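Local coordinates for lipoprotein (Paraburkholderia phytofirmans, PDB 5T11) that forms a dodecameric periplasmic lipoprotein, PelC, that probably guides Pel polysaccharide on its way out across the outer membrane, at residues P33-S38 / E97-K102. The protein carries 1 engineered substitution. Numbering follows the deposited sequence.
Sequences PDAGHS and EEWRYK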
ATOM      1  N   PRO B  33     -20.202   2.892 -13.970  1.00 35.45           N
ATOM      2  CA  PRO B  33     -20.773   1.875 -14.861  1.00 34.49           C
ATOM      3  C   PRO B  33     -22.290   1.970 -14.901  1.00 32.06           C
ATOM      4  O   PRO B  33     -22.937   2.227 -13.886  1.00 40.31           O
ATOM      5  CB  PRO B  33     -20.317   0.546 -14.239  1.00 39.27           C
ATOM      6  CG  PRO B  33     -19.092   0.896 -13.378  1.00 36.64           C
ATOM      7  CD  PRO B  33     -19.372   2.317 -12.893  1.00 32.24           C
ATOM      8  N   ASP B  34     -22.846   1.791 -16.100  1.00 44.54           N
ATOM      9  CA  ASP B  34     -24.288   1.693 -16.356  1.00 42.44           C
ATOM     10  C   ASP B  34     -25.036   2.999 -16.158  1.00 42.65           C
ATOM     11  O   ASP B  34     -26.273   2.989 -16.145  1.00 45.08           O
ATOM     12  CB  ASP B  34     -24.958   0.620 -15.481  1.00 35.83           C
ATOM     13  CG  ASP B  34     -24.541  -0.782 -15.846  1.00 46.12           C
ATOM     14  OD1 ASP B  34     -24.459  -1.100 -17.054  1.00 47.58           O
ATOM     15  OD2 ASP B  34     -24.312  -1.579 -14.918  1.00 53.06           O
ATOM     16  N   ALA B  35     -24.340   4.133 -16.018  1.00 33.78           N
ATOM     17  CA  ALA B  35     -25.067   5.382 -15.796  1.00 33.09           C
ATOM     18  C   ALA B  35     -25.977   5.725 -16.972  1.00 32.63           C
ATOM     19  O   ALA B  35     -27.053   6.314 -16.776  1.00 35.71           O
ATOM     20  CB  ALA B  35     -24.094   6.543 -15.513  1.00 33.32           C
ATOM     21  N   GLY B  36     -25.582   5.380 -18.198  1.00 32.98           N
ATOM     22  CA  GLY B  36     -26.477   5.626 -19.321  1.00 33.04           C
ATOM     23  C   GLY B  36     -27.727   4.760 -19.251  1.00 37.78           C
ATOM     24  O   GLY B  36     -28.826   5.198 -19.610  1.00 36.57           O
ATOM     25  N   HIS B  37     -27.579   3.520 -18.787  1.00 34.18           N
ATOM     26  CA  HIS B  37     -28.747   2.643 -18.662  1.00 42.54           C
ATOM     27  C   HIS B  37     -29.672   3.117 -17.547  1.00 39.01           C
ATOM     28  O   HIS B  37     -30.902   3.035 -17.675  1.00 40.37           O
ATOM     29  CB  HIS B  37     -28.299   1.198 -18.429  1.00 40.62           C
ATOM     30  CG  HIS B  37     -27.574   0.605 -19.599  1.00 47.38           C
ATOM     31  ND1 HIS B  37     -26.395  -0.101 -19.474  1.00 48.28           N
ATOM     32  CD2 HIS B  37     -27.859   0.627 -20.924  1.00 45.08           C
ATOM     33  CE1 HIS B  37     -25.986  -0.488 -20.669  1.00 51.96           C
ATOM     34  NE2 HIS B  37     -26.856  -0.058 -21.567  1.00 53.52           N
ATOM     35  N   SER B  38     -29.094   3.621 -16.452  1.00 33.99           N
ATOM     36  CA  SER B  38     -29.905   4.219 -15.399  1.00 40.43           C
ATOM     37  C   SER B  38     -30.670   5.414 -15.926  1.00 33.48           C
ATOM     38  O   SER B  38     -31.851   5.587 -15.605  1.00 42.96           O
ATOM     39  CB  SER B  38     -29.035   4.642 -14.206  1.00 33.96           C
ATOM     40  OG  SER B  38     -28.516   3.485 -13.573  1.00 34.84           O
ATOM     41  N   GLU B  97     -23.012  13.140 -19.134  1.00 32.98           N
ATOM     42  CA  GLU B  97     -21.707  13.785 -19.009  1.00 33.64           C
ATOM     43  C   GLU B  97     -21.130  13.685 -17.607  1.00 35.89           C
ATOM     44  O   GLU B  97     -19.909  13.806 -17.437  1.00 31.95           O
ATOM     45  CB  GLU B  97     -21.800  15.274 -19.402  1.00 32.96           C
ATOM     46  CG  GLU B  97     -22.064  15.514 -20.900  1.00 36.10           C
ATOM     47  CD  GLU B  97     -23.535  15.383 -21.273  1.00 42.18           C
ATOM     48  OE1 GLU B  97     -24.396  15.709 -20.419  1.00 39.38           O
ATOM     49  OE2 GLU B  97     -23.835  14.941 -22.411  1.00 42.74           O
ATOM     50  N   GLU B  98     -21.971  13.467 -16.599  1.00 32.24           N
ATOM     51  CA  GLU B  98     -21.495  13.375 -15.227  1.00 32.84           C
ATOM     52  C   GLU B  98     -22.561  12.679 -14.399  1.00 34.09           C
ATOM     53  O   GLU B  98     -23.761  12.921 -14.580  1.00 34.07           O
ATOM     54  CB  GLU B  98     -21.183  14.764 -14.652  1.00 34.18           C
ATOM     55  CG  GLU B  98     -20.738  14.749 -13.206  1.00 30.28           C
ATOM     56  CD  GLU B  98     -19.951  16.011 -12.809  1.00 43.45           C
ATOM     57  OE1 GLU B  98     -20.405  17.138 -13.140  1.00 39.39           O
ATOM     58  OE2 GLU B  98     -18.876  15.867 -12.156  1.00 40.39           O
ATOM     59  N   TRP B  99     -22.117  11.825 -13.490  1.00 32.06           N
ATOM     60  CA  TRP B  99     -23.008  10.990 -12.699  1.00 30.43           C
ATOM     61  C   TRP B  99     -22.189  10.334 -11.597  1.00 33.05           C
ATOM     62  O   TRP B  99     -21.816   9.160 -11.713  1.00 32.24           O
ATOM     63  CB  TRP B  99     -23.661   9.942 -13.600  1.00 30.88           C
ATOM     64  CG  TRP B  99     -24.822   9.129 -13.041  1.00 36.24           C
ATOM     65  CD1 TRP B  99     -24.764   8.148 -12.086  1.00 37.51           C
ATOM     66  CD2 TRP B  99     -26.195   9.169 -13.488  1.00 37.56           C
ATOM     67  NE1 TRP B  99     -26.015   7.599 -11.890  1.00 37.81           N
ATOM     68  CE2 TRP B  99     -26.912   8.213 -12.730  1.00 39.55           C
ATOM     69  CE3 TRP B  99     -26.888   9.946 -14.429  1.00 40.50           C
ATOM     70  CZ2 TRP B  99     -28.292   7.999 -12.897  1.00 35.84           C
ATOM     71  CZ3 TRP B  99     -28.257   9.731 -14.595  1.00 42.66           C
ATOM     72  CH2 TRP B  99     -28.939   8.756 -13.831  1.00 31.98           C
ATOM     73  N   ARG B 100     -21.858  11.084 -10.550  1.00 32.10           N
ATOM     74  CA  ARG B 100     -20.947  10.574  -9.526  1.00 35.52           C
ATOM     75  C   ARG B 100     -21.191  11.341  -8.239  1.00 35.23           C
ATOM     76  O   ARG B 100     -21.863  12.379  -8.232  1.00 29.00           O
ATOM     77  CB  ARG B 100     -19.482  10.726  -9.961  1.00 38.60           C
ATOM     78  CG  ARG B 100     -19.069  12.206 -10.157  1.00 34.72           C
ATOM     79  CD  ARG B 100     -17.567  12.379 -10.398  1.00 36.71           C
ATOM     80  NE  ARG B 100     -16.781  11.909  -9.248  1.00 36.94           N
ATOM     81  CZ  ARG B 100     -15.470  12.085  -9.118  1.00 38.79           C
ATOM     82  NH1 ARG B 100     -14.775  12.719 -10.065  1.00 32.98           N
ATOM     83  NH2 ARG B 100     -14.853  11.634  -8.039  1.00 38.84           N
ATOM     84  N   TYR B 101     -20.636  10.821  -7.143  1.00 28.89           N
ATOM     85  CA  TYR B 101     -20.384  11.659  -5.976  1.00 29.61           C
ATOM     86  C   TYR B 101     -19.008  12.275  -6.150  1.00 39.33           C
ATOM     87  O   TYR B 101     -18.077  11.611  -6.618  1.00 32.64           O
ATOM     88  CB  TYR B 101     -20.445  10.875  -4.657  1.00 30.43           C
ATOM     89  CG  TYR B 101     -21.810  10.282  -4.346  1.00 35.08           C
ATOM     90  CD1 TYR B 101     -22.793  11.049  -3.721  1.00 35.89           C
ATOM     91  CD2 TYR B 101     -22.124   8.957  -4.686  1.00 34.45           C
ATOM     92  CE1 TYR B 101     -24.052  10.529  -3.435  1.00 35.23           C
ATOM     93  CE2 TYR B 101     -23.400   8.421  -4.400  1.00 28.11           C
ATOM     94  CZ  TYR B 101     -24.356   9.223  -3.776  1.00 32.87           C
ATOM     95  OH  TYR B 101     -25.619   8.737  -3.486  1.00 33.94           O
ATOM     96  N   LYS B 102     -18.887  13.559  -5.815  1.00 31.97           N
ATOM     97  CA  LYS B 102     -17.557  14.135  -5.766  1.00 33.75           C
ATOM     98  C   LYS B 102     -16.761  13.440  -4.660  1.00 39.89           C
ATOM     99  O   LYS B 102     -17.316  12.752  -3.797  1.00 33.51           O
ATOM    100  CB  LYS B 102     -17.622  15.659  -5.552  1.00 40.82           C
ATOM    101  CG  LYS B 102     -18.138  16.415  -6.805  1.00 36.27           C
ATOM    102  CD  LYS B 102     -18.619  17.861  -6.513  1.00 37.25           C
ATOM    103  CE  LYS B 102     -17.574  18.713  -5.845  1.00 40.90           C
ATOM    104  NZ  LYS B 102     -17.984  20.183  -5.882  1.00 48.99           N
TER
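Ala35 CB sits over one face of the Trp99 indole. It lies 3.8 Å from the centroid of the five-membered ring, close to the ring normal, which makes a CH-pi contact. The nearest ring atom is Trp99 CG, 3.7 Å from Ala35 CB. One helical turn later, Ser38 CB approaches the six-membered ring obliquely, 3.7 Å from Trp99 CZ2. Ala35 thus meets the five-membered ring and Ser38 the six-membered ring. Trp99 CG is anti to the backbone N (chi1 -169°), and this turns the ring toward the first turn of helix 35-49. Ala39 and Ile42 of that helix also touch the indole, as do Leu141 and Ala145 of helix 141-152. Asp34 stands at the N-cap position, but its side chain does not cap. Its OD1 instead takes the N-H of His37 ND1 at 3.3 Å; OD1 lies in the imidazole plane, but the nitrogen is 29° out of the carboxylate plane. The Trp99 carbonyl O hydrogen-bonds to Thr32 OG1, just before the helix. Glu98 points away from the helix and hydrogen-bonds to Tyr101 and Ser142 of a neighbouring subunit. The contact between the segments is apolar and buried, so it rests on shape and dispersion; the polar bonds of its residues run to other partners, such as Thr32.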